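Local coordinates for urocanate hydratase (Paenibacillus sp. Soil724D2, PDB 7NED), which probably uses bound NAD+ to hydrate thiourocanate during the bacterial breakdown of ergothioneine, in the manner of the urocanase family, at residues 70-73 and 78-81; 259-264 and 276-281; 316-321 and 332-337; 521-524 and 530-533. All blocks are in the same frame, centred on the assembly; numbering follows the deposited sequence.

Contact 1 (70-73 and 78-81); sequences TLVI and PIGI
Val72 is gripped by two consecutive residues of the neighbouring antiparallel strand: Val72 N donates to Gly80 O at 3.0 Å, and Ile79 N donates to Val72 O at 2.8 Å. Both bonds are nearly straight, the first with an N-H...O angle of 172°. Gly80 O also receives the CA-H of Leu71, CA to O 3.5 Å, and a similar CA-H...O contact joins Ile81 CA to Thr70 O, again at 3.5 Å. Gly80 N, by contrast, is buried without a partner, consistent with the extra residue in this strand; Ile79 takes it up with a helix-like backbone turn. On one face of the sheet Leu71 and Pro78 lie side by side, Leu71 CD1 meeting Pro78 CB at 3.9 Å because CG stands anti to the backbone N (chi1 163°). Ile73 leans its CG1 on Pro78 CA at 4.0 Å from the same face. Val72, on the opposite face, slants its CG1 across Ile79 CB at 4.2 Å. Further out, helix 52-64 covers Pro78 through Ser54, Ala57 and Ile58, while strand 91-95 pairs with the far edge of 69-74. Ile79 and Ile81 make backbone hydrogen bonds to the second subunit, whose Leu463 packs on Val72 and whose Ile543 packs on Leu71. The arrangement is a beta hairpin whose outer strand is the last of the mixed sheet within this chain, interrupted by a classic beta bulge at Ile79 and Gly80 opposite Val72, and built into the dimer interface.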
loop_
_atom_site.group_PDB
_atom_site.type_symbol
_atom_site.label_atom_id
_atom_site.label_comp_id
_atom_site.label_asym_id
_atom_site.label_seq_id
_atom_site.Cartn_x
_atom_site.Cartn_y
_atom_site.Cartn_z
ATOM N N THR A 70 -1.453 4.326 19.791
ATOM C CA THR A 70 -1.099 4.676 18.425
ATOM C C THR A 70 -2.146 5.639 17.878
ATOM O O THR A 70 -3.349 5.351 17.898
ATOM C CB THR A 70 -1.005 3.434 17.535
ATOM O OG1 THR A 70 -0.023 2.542 18.078
ATOM C CG2 THR A 70 -0.636 3.831 16.092
ATOM N N LEU A 71 -1.673 6.772 17.378
ATOM C CA LEU A 71 -2.477 7.715 16.614
ATOM C C LEU A 71 -2.467 7.320 15.142
ATOM O O LEU A 71 -1.403 7.123 14.549
ATOM C CB LEU A 71 -1.924 9.141 16.784
ATOM C CG LEU A 71 -2.344 10.227 15.777
ATOM C CD1 LEU A 71 -3.878 10.466 15.811
ATOM C CD2 LEU A 71 -1.593 11.532 16.028
ATOM N N VAL A 72 -3.638 7.236 14.546
ATOM C CA VAL A 72 -3.771 6.917 13.129
ATOM C C VAL A 72 -4.008 8.200 12.358
ATOM O O VAL A 72 -4.955 8.944 12.658
ATOM C CB VAL A 72 -4.918 5.933 12.893
ATOM C CG1 VAL A 72 -5.286 5.940 11.434
ATOM C CG2 VAL A 72 -4.504 4.530 13.392
ATOM N N ILE A 73 -3.150 8.473 11.374
ATOM C CA ILE A 73 -3.307 9.652 10.519
ATOM C C ILE A 73 -3.569 9.163 9.089
ATOM O O ILE A 73 -2.873 8.263 8.584
ATOM C CB ILE A 73 -2.073 10.577 10.607
ATOM C CG1 ILE A 73 -2.093 11.316 11.953
ATOM C CG2 ILE A 73 -2.042 11.605 9.423
ATOM C CD1 ILE A 73 -0.743 11.975 12.290
ATOM N N PRO A 78 -5.813 13.416 11.463
ATOM C CA PRO A 78 -5.854 12.461 12.580
ATOM C C PRO A 78 -7.254 11.850 12.681
ATOM O O PRO A 78 -8.261 12.556 12.612
ATOM C CB PRO A 78 -5.522 13.338 13.803
ATOM C CG PRO A 78 -6.158 14.651 13.425
ATOM C CD PRO A 78 -5.935 14.812 11.924
ATOM N N ILE A 79 -7.314 10.526 12.792
ATOM C CA ILE A 79 -8.564 9.780 12.741
ATOM C C ILE A 79 -8.929 9.224 14.103
ATOM O O ILE A 79 -10.048 9.414 14.579
ATOM C CB ILE A 79 -8.498 8.632 11.707
ATOM C CG1 ILE A 79 -8.148 9.140 10.310
ATOM C CG2 ILE A 79 -9.897 7.839 11.684
ATOM C CD1 ILE A 79 -9.100 10.186 9.758
ATOM N N GLY A 80 -8.001 8.516 14.738
ATOM C CA GLY A 80 -8.346 7.942 16.022
ATOM C C GLY A 80 -7.126 7.553 16.810
ATOM O O GLY A 80 -5.995 7.538 16.309
ATOM N N ILE A 81 -7.366 7.261 18.081
ATOM C CA ILE A 81 -6.325 6.815 18.998
ATOM C C ILE A 81 -6.641 5.385 19.381
ATOM O O ILE A 81 -7.765 5.095 19.789
ATOM C CB ILE A 81 -6.250 7.693 20.262
ATOM C CG1 ILE A 81 -6.089 9.167 19.890
ATOM C CG2 ILE A 81 -5.142 7.211 21.194
ATOM C CD1 ILE A 81 -6.409 10.140 21.032
#

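Contact 2 (259-264 and 276-281); sequences DLVYGY and EARAND. With NAD (nicotinamide-adenine-dinucleotide), chain C.
Arg278 reaches from its helix to the backbone of Val261 with an extended chain from CG to NE, and Arg278 NE donates to Val261 O at 2.7 Å. The N-H...O angle is 163°; the oxygen lies in the guanidinium plane, while the donor stands tilted from the plane of the carbonyl. The Tyr262 side chain crosses that of Arg278 at a slant, its CD2 3.8 Å from Arg278 NE, although ring and guanidinium planes are only 13° apart. Val261 CG1 rests over one face of that ring, near its rim. A water accepts from Arg278 NH1 at 2.9 Å and lies within weak bonding range of Val261 O and Gly263 O. A leucine in place of Arg278 would probably leave Val261 O without its N-H donor from the helix and the water without its tie to that helix. Behind this, Asp259 OD1 fixes the turn, accepting from Val261 N at 3.0 Å and from Tyr262 N at 2.6 Å. Tyr264 then lays one ring face against the adenine amino group, Tyr264 CZ to NAD N6A 3.2 Å. Helix 274-280 thus holds an Asx turn that leads into the NAD-binding loop of the Rossmann-like domain.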
loop_
_atom_site.group_PDB
_atom_site.type_symbol
_atom_site.label_atom_id
_atom_site.label_comp_id
_atom_site.label_asym_id
_atom_site.label_seq_id
_atom_site.Cartn_x
_atom_site.Cartn_y
_atom_site.Cartn_z
ATOM N N ASP A 259 4.517 18.853 -11.101
ATOM C CA ASP A 259 3.178 19.409 -10.943
ATOM C C ASP A 259 3.027 20.642 -11.813
ATOM O O ASP A 259 3.687 21.665 -11.585
ATOM C CB ASP A 259 2.854 19.720 -9.490
ATOM C CG ASP A 259 1.340 19.893 -9.286
ATOM O OD1 ASP A 259 0.864 21.007 -9.551
ATOM O OD2 ASP A 259 0.620 18.889 -8.980
ATOM N N LEU A 260 2.160 20.520 -12.820
ATOM C CA LEU A 260 1.924 21.562 -13.806
ATOM C C LEU A 260 0.931 22.603 -13.325
ATOM O O LEU A 260 0.679 23.579 -14.041
ATOM C CB LEU A 260 1.429 20.937 -15.117
ATOM C CG LEU A 260 2.253 19.772 -15.689
ATOM C CD1 LEU A 260 1.743 19.311 -17.066
ATOM C CD2 LEU A 260 3.729 20.138 -15.718
ATOM N N VAL A 261 0.351 22.432 -12.143
ATOM C CA VAL A 261 -0.574 23.418 -11.626
ATOM C C VAL A 261 0.081 24.270 -10.552
ATOM O O VAL A 261 -0.074 25.490 -10.534
ATOM C CB VAL A 261 -1.852 22.730 -11.090
ATOM C CG1 VAL A 261 -2.686 23.733 -10.315
ATOM C CG2 VAL A 261 -2.622 22.040 -12.210
ATOM N N TYR A 262 0.843 23.637 -9.666
ATOM C CA TYR A 262 1.458 24.346 -8.572
ATOM C C TYR A 262 2.972 24.447 -8.683
ATOM O O TYR A 262 3.568 25.117 -7.847
ATOM C CB TYR A 262 1.104 23.663 -7.248
ATOM C CG TYR A 262 -0.402 23.648 -7.017
ATOM C CD1 TYR A 262 -1.182 22.587 -7.437
ATOM C CD2 TYR A 262 -1.032 24.750 -6.443
ATOM C CE1 TYR A 262 -2.568 22.592 -7.231
ATOM C CE2 TYR A 262 -2.382 24.766 -6.237
ATOM C CZ TYR A 262 -3.147 23.696 -6.635
ATOM O OH TYR A 262 -4.496 23.758 -6.421
ATOM N N GLY A 263 3.594 23.795 -9.669
ATOM C CA GLY A 263 5.041 23.684 -9.721
ATOM C C GLY A 263 5.660 24.491 -10.851
ATOM O O GLY A 263 5.973 25.670 -10.680
ATOM N N TYR A 264 5.787 23.879 -12.015
ATOM C CA TYR A 264 6.585 24.425 -13.115
ATOM C C TYR A 264 5.982 25.702 -13.705
ATOM O O TYR A 264 4.822 25.722 -14.144
ATOM C CB TYR A 264 6.702 23.365 -14.207
ATOM C CG TYR A 264 7.784 23.699 -15.160
ATOM C CD1 TYR A 264 7.585 24.637 -16.161
ATOM C CD2 TYR A 264 9.044 23.134 -15.017
ATOM C CE1 TYR A 264 8.624 24.982 -17.040
ATOM C CE2 TYR A 264 10.084 23.455 -15.899
ATOM C CZ TYR A 264 9.864 24.382 -16.893
ATOM O OH TYR A 264 10.886 24.698 -17.752
ATOM N N GLU A 276 -3.516 33.706 -9.927
ATOM C CA GLU A 276 -4.545 34.185 -10.748
ATOM C C GLU A 276 -4.843 33.176 -11.825
ATOM O O GLU A 276 -5.961 32.886 -12.085
ATOM C CB GLU A 276 -4.091 35.489 -11.328
ATOM N N ALA A 277 -3.818 32.655 -12.456
ATOM C CA ALA A 277 -3.972 31.674 -13.473
ATOM C C ALA A 277 -4.524 30.371 -12.954
ATOM O O ALA A 277 -5.332 29.784 -13.576
ATOM C CB ALA A 277 -2.658 31.461 -14.162
ATOM N N ARG A 278 -4.082 29.908 -11.810
ATOM C CA ARG A 278 -4.646 28.675 -11.258
ATOM C C ARG A 278 -6.150 28.803 -11.046
ATOM O O ARG A 278 -6.907 27.854 -11.289
ATOM C CB ARG A 278 -3.966 28.312 -9.937
ATOM C CG ARG A 278 -2.515 28.052 -10.057
ATOM C CD ARG A 278 -1.902 27.760 -8.701
ATOM N NE ARG A 278 -0.456 27.601 -8.864
ATOM C CZ ARG A 278 0.467 28.379 -8.309
ATOM N NH1 ARG A 278 1.753 28.135 -8.533
ATOM N NH2 ARG A 278 0.111 29.388 -7.533
ATOM N N ALA A 279 -6.597 29.973 -10.589
ATOM C CA ALA A 279 -8.016 30.182 -10.310
ATOM C C ALA A 279 -8.833 30.251 -11.594
ATOM O O ALA A 279 -9.850 29.559 -11.729
ATOM C CB ALA A 279 -8.203 31.458 -9.489
ATOM N N ASN A 280 -8.405 31.076 -12.549
ATOM C CA ASN A 280 -9.192 31.325 -13.753
ATOM C C ASN A 280 -9.099 30.163 -14.731
ATOM O O ASN A 280 -10.114 29.553 -15.087
ATOM C CB ASN A 280 -8.729 32.617 -14.421
ATOM C CG ASN A 280 -8.936 33.827 -13.537
ATOM O OD1 ASN A 280 -9.760 33.796 -12.622
ATOM N ND2 ASN A 280 -8.165 34.895 -13.781
ATOM N N ASP A 281 -7.889 29.836 -15.190
ATOM C CA ASP A 281 -7.709 28.864 -16.269
ATOM C C ASP A 281 -6.601 27.871 -15.937
ATOM O O ASP A 281 -5.555 27.850 -16.600
ATOM C CB ASP A 281 -7.424 29.573 -17.598
ATOM C CG ASP A 281 -7.602 28.648 -18.790
ATOM O OD1 ASP A 281 -7.975 27.466 -18.583
ATOM O OD2 ASP A 281 -7.386 29.103 -19.927
HETATM P PA NAD C . 9.979 23.505 -4.776
HETATM O O1A NAD C . 8.652 23.635 -5.521
HETATM O O2A NAD C . 10.263 24.010 -3.419
HETATM O O5B NAD C . 10.999 24.475 -5.720
HETATM C C5B NAD C . 10.827 24.333 -7.072
HETATM C C4B NAD C . 11.650 25.556 -7.689
HETATM O O4B NAD C . 11.570 25.613 -9.086
HETATM C C3B NAD C . 10.915 26.810 -7.114
HETATM O O3B NAD C . 11.823 27.666 -6.554
HETATM C C2B NAD C . 10.268 27.434 -8.389
HETATM O O2B NAD C . 10.306 28.814 -8.398
HETATM C C1B NAD C . 11.294 26.986 -9.426
HETATM N N9A NAD C . 10.782 26.907 -10.795
HETATM C C8A NAD C . 9.540 26.481 -11.254
HETATM N N7A NAD C . 9.421 26.544 -12.556
HETATM C C5A NAD C . 10.653 27.010 -12.996
HETATM C C6A NAD C . 11.162 27.305 -14.280
HETATM N N6A NAD C . 10.419 27.115 -15.395
HETATM N N1A NAD C . 12.438 27.763 -14.416
HETATM C C2A NAD C . 13.122 27.961 -13.262
HETATM N N3A NAD C . 12.774 27.730 -11.986
HETATM C C4A NAD C . 11.514 27.254 -11.891
HETATM O O3 NAD C . 10.331 22.027 -5.160
HETATM P PN NAD C . 11.512 21.268 -4.403
HETATM O O1N NAD C . 11.307 20.702 -3.029
HETATM O O2N NAD C . 12.805 21.962 -4.775
HETATM O O5D NAD C . 11.677 19.804 -5.298
HETATM C C5D NAD C . 11.909 20.017 -6.702
HETATM C C4D NAD C . 11.874 18.685 -7.401
HETATM O O4D NAD C . 12.682 17.734 -6.733
HETATM C C3D NAD C . 10.356 18.187 -7.157
HETATM O O3D NAD C . 9.814 17.596 -8.333
HETATM C C2D NAD C . 10.500 17.081 -6.047
HETATM O O2D NAD C . 9.652 16.012 -6.157
HETATM C C1D NAD C . 11.850 16.601 -6.669
HETATM N N1N NAD C . 12.574 15.521 -5.985
HETATM C C2N NAD C . 11.909 14.318 -6.122
HETATM C C3N NAD C . 12.446 13.145 -5.615
HETATM C C7N NAD C . 11.594 11.877 -5.767
HETATM O O7N NAD C . 12.056 10.737 -5.798
HETATM N N7N NAD C . 10.220 12.040 -5.799
HETATM C C4N NAD C . 13.695 13.243 -4.986
HETATM C C5N NAD C . 14.336 14.477 -4.888
HETATM C C6N NAD C . 13.765 15.645 -5.421
HETATM O O HOH W 1 2.848 27.035 -11.029
#

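Contact 3 (316-321 and 332-337); sequences NIRSQA and IDIFTE
Arg318 fills the tight part of this contact, lying along Ile332 with its methylenes and against Ile334 with its guanidinium. Arg318 NH1 donates to Ile332 O at 2.9 Å, meeting the carbonyl nearly head-on, although the N-H...O angle of 142° and the oxygen's tilt out of the guanidinium plane make it a bent bond. Nearer the backbone, Arg318 CD presses on Ile332 CB at 3.8 Å; the bend about CG-CD (chi3 -51°) turns the guanidinium across Ile334 at about a right angle. Ile334 CB then sits over a face of the group, 3.6 Å from Arg318 NH2. Two carboxylates complete the grip on this buried charge: Asp312 on NE and Glu448 on NH2, both salt bridges. A leucine in its place would probably leave Asp312 and Glu448 without their positive mate and Ile332 O without this donor. Asp333 marks the looser, partly exposed side: its CB points away from the helix, and Asp333 OD2 stays 6.8 Å from Arg318 NH1, though its backbone O passes over a guanidinium face. The contact ties helix 317-323 to the weakly bonded strand 333-334, outermost of its parallel sheet within this chain, in a beta-alpha-beta unit of the Rossmann-like domain.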
loop_
_atom_site.group_PDB
_atom_site.type_symbol
_atom_site.label_atom_id
_atom_site.label_comp_id
_atom_site.label_asym_id
_atom_site.label_seq_id
_atom_site.Cartn_x
_atom_site.Cartn_y
_atom_site.Cartn_z
ATOM N N ASN A 316 10.269 13.695 -12.389
ATOM C CA ASN A 316 9.400 13.375 -13.538
ATOM C C ASN A 316 9.494 14.355 -14.681
ATOM O O ASN A 316 8.537 14.499 -15.442
ATOM C CB ASN A 316 7.930 13.193 -13.128
ATOM C CG ASN A 316 7.624 11.806 -12.581
ATOM O OD1 ASN A 316 8.324 11.232 -11.757
ATOM N ND2 ASN A 316 6.453 11.324 -12.984
ATOM N N ILE A 317 10.662 14.977 -14.879
ATOM C CA ILE A 317 10.694 15.927 -15.977
ATOM C C ILE A 317 10.635 15.176 -17.311
ATOM O O ILE A 317 10.017 15.659 -18.262
ATOM C CB ILE A 317 11.911 16.863 -15.898
ATOM C CG1 ILE A 317 11.705 18.013 -16.896
ATOM C CG2 ILE A 317 13.146 16.071 -16.250
ATOM C CD1 ILE A 317 12.727 19.180 -16.814
ATOM N N ARG A 318 11.229 13.966 -17.399
ATOM C CA ARG A 318 11.193 13.246 -18.671
ATOM C C ARG A 318 9.792 12.732 -18.948
ATOM O O ARG A 318 9.310 12.804 -20.088
ATOM C CB ARG A 318 12.194 12.084 -18.684
ATOM C CG ARG A 318 13.686 12.511 -18.631
ATOM C CD ARG A 318 14.550 11.296 -18.284
ATOM N NE ARG A 318 14.016 10.654 -17.091
ATOM C CZ ARG A 318 14.174 9.367 -16.790
ATOM N NH1 ARG A 318 14.879 8.582 -17.584
ATOM N NH2 ARG A 318 13.589 8.847 -15.707
ATOM N N SER A 319 9.122 12.208 -17.908
ATOM C CA SER A 319 7.738 11.780 -18.057
ATOM C C SER A 319 6.878 12.916 -18.583
ATOM O O SER A 319 6.107 12.726 -19.527
ATOM C CB SER A 319 7.187 11.257 -16.723
ATOM O OG SER A 319 8.034 10.255 -16.182
ATOM N N GLN A 320 6.993 14.106 -17.978
ATOM C CA GLN A 320 6.211 15.245 -18.456
ATOM C C GLN A 320 6.574 15.565 -19.901
ATOM O O GLN A 320 5.698 15.668 -20.767
ATOM C CB GLN A 320 6.425 16.464 -17.560
ATOM C CG GLN A 320 6.002 16.271 -16.116
ATOM C CD GLN A 320 4.500 16.378 -15.929
ATOM O OE1 GLN A 320 3.724 16.049 -16.837
ATOM N NE2 GLN A 320 4.077 16.836 -14.754
ATOM N N ALA A 321 7.872 15.673 -20.188
ATOM C CA ALA A 321 8.296 16.001 -21.547
ATOM C C ALA A 321 7.728 15.013 -22.566
ATOM O O ALA A 321 7.292 15.414 -23.646
ATOM C CB ALA A 321 9.825 16.035 -21.631
ATOM N N ILE A 332 17.432 10.342 -21.863
ATOM C CA ILE A 332 18.140 10.984 -20.765
ATOM C C ILE A 332 18.153 10.043 -19.571
ATOM O O ILE A 332 17.119 9.470 -19.216
ATOM C CB ILE A 332 17.467 12.320 -20.418
ATOM C CG1 ILE A 332 17.768 13.345 -21.513
ATOM C CG2 ILE A 332 18.036 12.872 -19.137
ATOM C CD1 ILE A 332 16.945 14.596 -21.376
ATOM N N ASP A 333 19.322 9.894 -18.946
ATOM C CA ASP A 333 19.504 9.016 -17.803
ATOM C C ASP A 333 18.714 9.504 -16.609
ATOM O O ASP A 333 18.386 10.679 -16.500
ATOM C CB ASP A 333 20.968 8.932 -17.386
ATOM C CG ASP A 333 21.770 8.008 -18.266
ATOM O OD1 ASP A 333 22.739 8.469 -18.933
ATOM O OD2 ASP A 333 21.396 6.825 -18.293
ATOM N N ILE A 334 18.424 8.575 -15.697
ATOM C CA ILE A 334 17.875 8.903 -14.386
ATOM C C ILE A 334 18.980 8.709 -13.359
ATOM O O ILE A 334 19.794 7.787 -13.471
ATOM C CB ILE A 334 16.641 8.020 -14.052
ATOM C CG1 ILE A 334 16.050 8.373 -12.675
ATOM C CG2 ILE A 334 16.994 6.527 -14.109
ATOM C CD1 ILE A 334 15.428 9.804 -12.577
ATOM N N PHE A 335 19.005 9.568 -12.343
ATOM C CA PHE A 335 20.154 9.541 -11.440
ATOM C C PHE A 335 20.256 8.252 -10.639
ATOM O O PHE A 335 21.341 7.923 -10.134
ATOM C CB PHE A 335 20.085 10.725 -10.492
ATOM C CG PHE A 335 19.092 10.560 -9.379
ATOM C CD1 PHE A 335 17.766 10.921 -9.551
ATOM C CD2 PHE A 335 19.501 10.109 -8.137
ATOM C CE1 PHE A 335 16.855 10.781 -8.520
ATOM C CE2 PHE A 335 18.585 10.007 -7.096
ATOM C CZ PHE A 335 17.276 10.332 -7.293
ATOM N N THR A 336 19.142 7.554 -10.450
ATOM C CA THR A 336 19.160 6.339 -9.660
ATOM C C THR A 336 19.893 5.240 -10.423
ATOM O O THR A 336 21.001 4.830 -10.051
ATOM C CB THR A 336 17.717 5.925 -9.334
ATOM O OG1 THR A 336 16.973 5.871 -10.559
ATOM C CG2 THR A 336 17.066 6.964 -8.396
ATOM N N GLU A 337 19.303 4.787 -11.519
ATOM C CA GLU A 337 19.920 3.702 -12.276
ATOM C C GLU A 337 21.343 4.074 -12.698
ATOM O O GLU A 337 22.239 3.223 -12.717
ATOM C CB GLU A 337 19.066 3.377 -13.512
ATOM C CG GLU A 337 19.584 2.192 -14.312
ATOM C CD GLU A 337 20.655 2.547 -15.350
ATOM O OE1 GLU A 337 20.922 3.748 -15.625
ATOM O OE2 GLU A 337 21.268 1.587 -15.870
#

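Contact 4 (521-524 and 530-533); sequences LRYA and ESAD
Two consecutive helices of the urocanase C-terminal region, 502-525 and 529-538, meet just across the short connection between them. Ser531, near the start of the second helix, is the residue pushed into the end of the first. Its CB lies 3.2 Å from Ala524 N and 3.3 Å from Ala524 CA, so the serine methylene rests directly on the helix backbone. The methyl of Ala524 lies alongside, its CB 3.6 Å from Ser531 CB; the small size of both side chains lets the CA atoms of Ala524 and Ser531 come to 4.6 Å. With Ser531 OG anti to its own carbonyl carbon (chi1 -62°), the hydroxyl is placed 3.0 Å from Tyr523 CB, a close approach to a carbon. The same oxygen is 3.3 Å from Ala524 N, but the angle is too poor for a bond. Its hydrogen bond goes instead to Ala345 O, just beyond helix 335-344, so a third element joins the junction. Tyr523 touches with its CB and sends the ring away, toward Met446, Met450 and Arg341, while Arg522 CD lies over one ring face. Further along the second helix, Asp533 makes salt bridges to Arg346 and Arg536. The whole is a close helix-helix junction, the small residues packing on backbone, in the C-terminal domain.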
loop_
_atom_site.group_PDB
_atom_site.type_symbol
_atom_site.label_atom_id
_atom_site.label_comp_id
_atom_site.label_asym_id
_atom_site.label_seq_id
_atom_site.Cartn_x
_atom_site.Cartn_y
_atom_site.Cartn_z
ATOM N N LEU A 521 17.935 -7.031 0.769
ATOM C CA LEU A 521 17.309 -8.195 0.146
ATOM C C LEU A 521 16.483 -7.806 -1.063
ATOM O O LEU A 521 16.356 -8.607 -1.997
ATOM C CB LEU A 521 16.436 -8.969 1.136
ATOM C CG LEU A 521 17.134 -9.664 2.296
ATOM C CD1 LEU A 521 16.231 -10.695 2.933
ATOM C CD2 LEU A 521 18.399 -10.363 1.754
ATOM N N ARG A 522 15.908 -6.593 -1.081
ATOM C CA ARG A 522 15.133 -6.194 -2.257
ATOM C C ARG A 522 16.014 -6.150 -3.502
ATOM O O ARG A 522 15.592 -6.576 -4.584
ATOM C CB ARG A 522 14.467 -4.829 -2.016
ATOM C CG ARG A 522 13.479 -4.436 -3.070
ATOM C CD ARG A 522 14.131 -3.588 -4.188
ATOM N NE ARG A 522 13.144 -3.373 -5.224
ATOM C CZ ARG A 522 12.886 -4.247 -6.187
ATOM N NH1 ARG A 522 13.565 -5.395 -6.250
ATOM N NH2 ARG A 522 11.940 -3.982 -7.088
ATOM N N TYR A 523 17.227 -5.598 -3.380
ATOM C CA TYR A 523 18.152 -5.569 -4.505
ATOM C C TYR A 523 18.789 -6.937 -4.724
ATOM O O TYR A 523 19.033 -7.321 -5.870
ATOM C CB TYR A 523 19.215 -4.453 -4.308
ATOM C CG TYR A 523 18.546 -3.144 -4.610
ATOM C CD1 TYR A 523 18.520 -2.657 -5.905
ATOM C CD2 TYR A 523 17.777 -2.489 -3.637
ATOM C CE1 TYR A 523 17.805 -1.508 -6.230
ATOM C CE2 TYR A 523 17.053 -1.336 -3.955
ATOM C CZ TYR A 523 17.065 -0.863 -5.253
ATOM O OH TYR A 523 16.377 0.282 -5.602
ATOM N N ALA A 524 19.025 -7.699 -3.660
ATOM C CA ALA A 524 19.508 -9.066 -3.858
ATOM C C ALA A 524 18.512 -9.880 -4.671
ATOM O O ALA A 524 18.893 -10.582 -5.616
ATOM C CB ALA A 524 19.768 -9.738 -2.510
ATOM N N GLU A 530 26.197 -6.646 -5.826
ATOM C CA GLU A 530 26.557 -5.908 -4.616
ATOM C C GLU A 530 25.698 -6.341 -3.433
ATOM O O GLU A 530 26.176 -6.434 -2.297
ATOM C CB GLU A 530 26.401 -4.393 -4.848
ATOM C CG GLU A 530 27.124 -3.816 -6.067
ATOM C CD GLU A 530 26.306 -3.768 -7.398
ATOM O OE1 GLU A 530 25.410 -4.648 -7.686
ATOM O OE2 GLU A 530 26.580 -2.803 -8.169
ATOM N N SER A 531 24.423 -6.593 -3.689
ATOM C CA SER A 531 23.494 -7.046 -2.649
ATOM C C SER A 531 23.860 -8.446 -2.157
ATOM O O SER A 531 23.862 -8.732 -0.956
ATOM C CB SER A 531 22.113 -7.083 -3.253
ATOM O OG SER A 531 21.755 -5.801 -3.647
ATOM N N ALA A 532 24.147 -9.346 -3.086
ATOM C CA ALA A 532 24.513 -10.692 -2.673
ATOM C C ALA A 532 25.804 -10.666 -1.864
ATOM O O ALA A 532 25.950 -11.397 -0.869
ATOM C CB ALA A 532 24.620 -11.599 -3.909
ATOM N N ASP A 533 26.735 -9.775 -2.239
ATOM C CA ASP A 533 27.921 -9.594 -1.422
ATOM C C ASP A 533 27.571 -9.055 -0.043
ATOM O O ASP A 533 28.090 -9.529 0.977
ATOM C CB ASP A 533 28.884 -8.652 -2.140
ATOM C CG ASP A 533 30.207 -8.543 -1.432
ATOM O OD1 ASP A 533 30.502 -7.452 -0.892
ATOM O OD2 ASP A 533 30.936 -9.553 -1.426
#

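Overall arrangement
Contacts 2 and 3 share the Rossmann-like domain and touch each other, Leu260 CD2 lying 3.5 Å from Gln320 NE2. Both relate to the cofactor: contact 2 supplies Gly263 and Tyr264 to the NAD pocket, and in contact 3 the side chain of Ile334 is about 8 Å from NAD and about 11 Å from urocanate. Contact 4, far along the chain, comes near in space, its nearest atoms about 7 Å from those of contact 3, with the Tyr523 side chain about 11 Å from NAD. Contact 1 stands apart, its centre about 36 Å from that of contact 4 in the same chain; yet the dimer brings Leu521 of contact 4 against Gly80 of the second subunit.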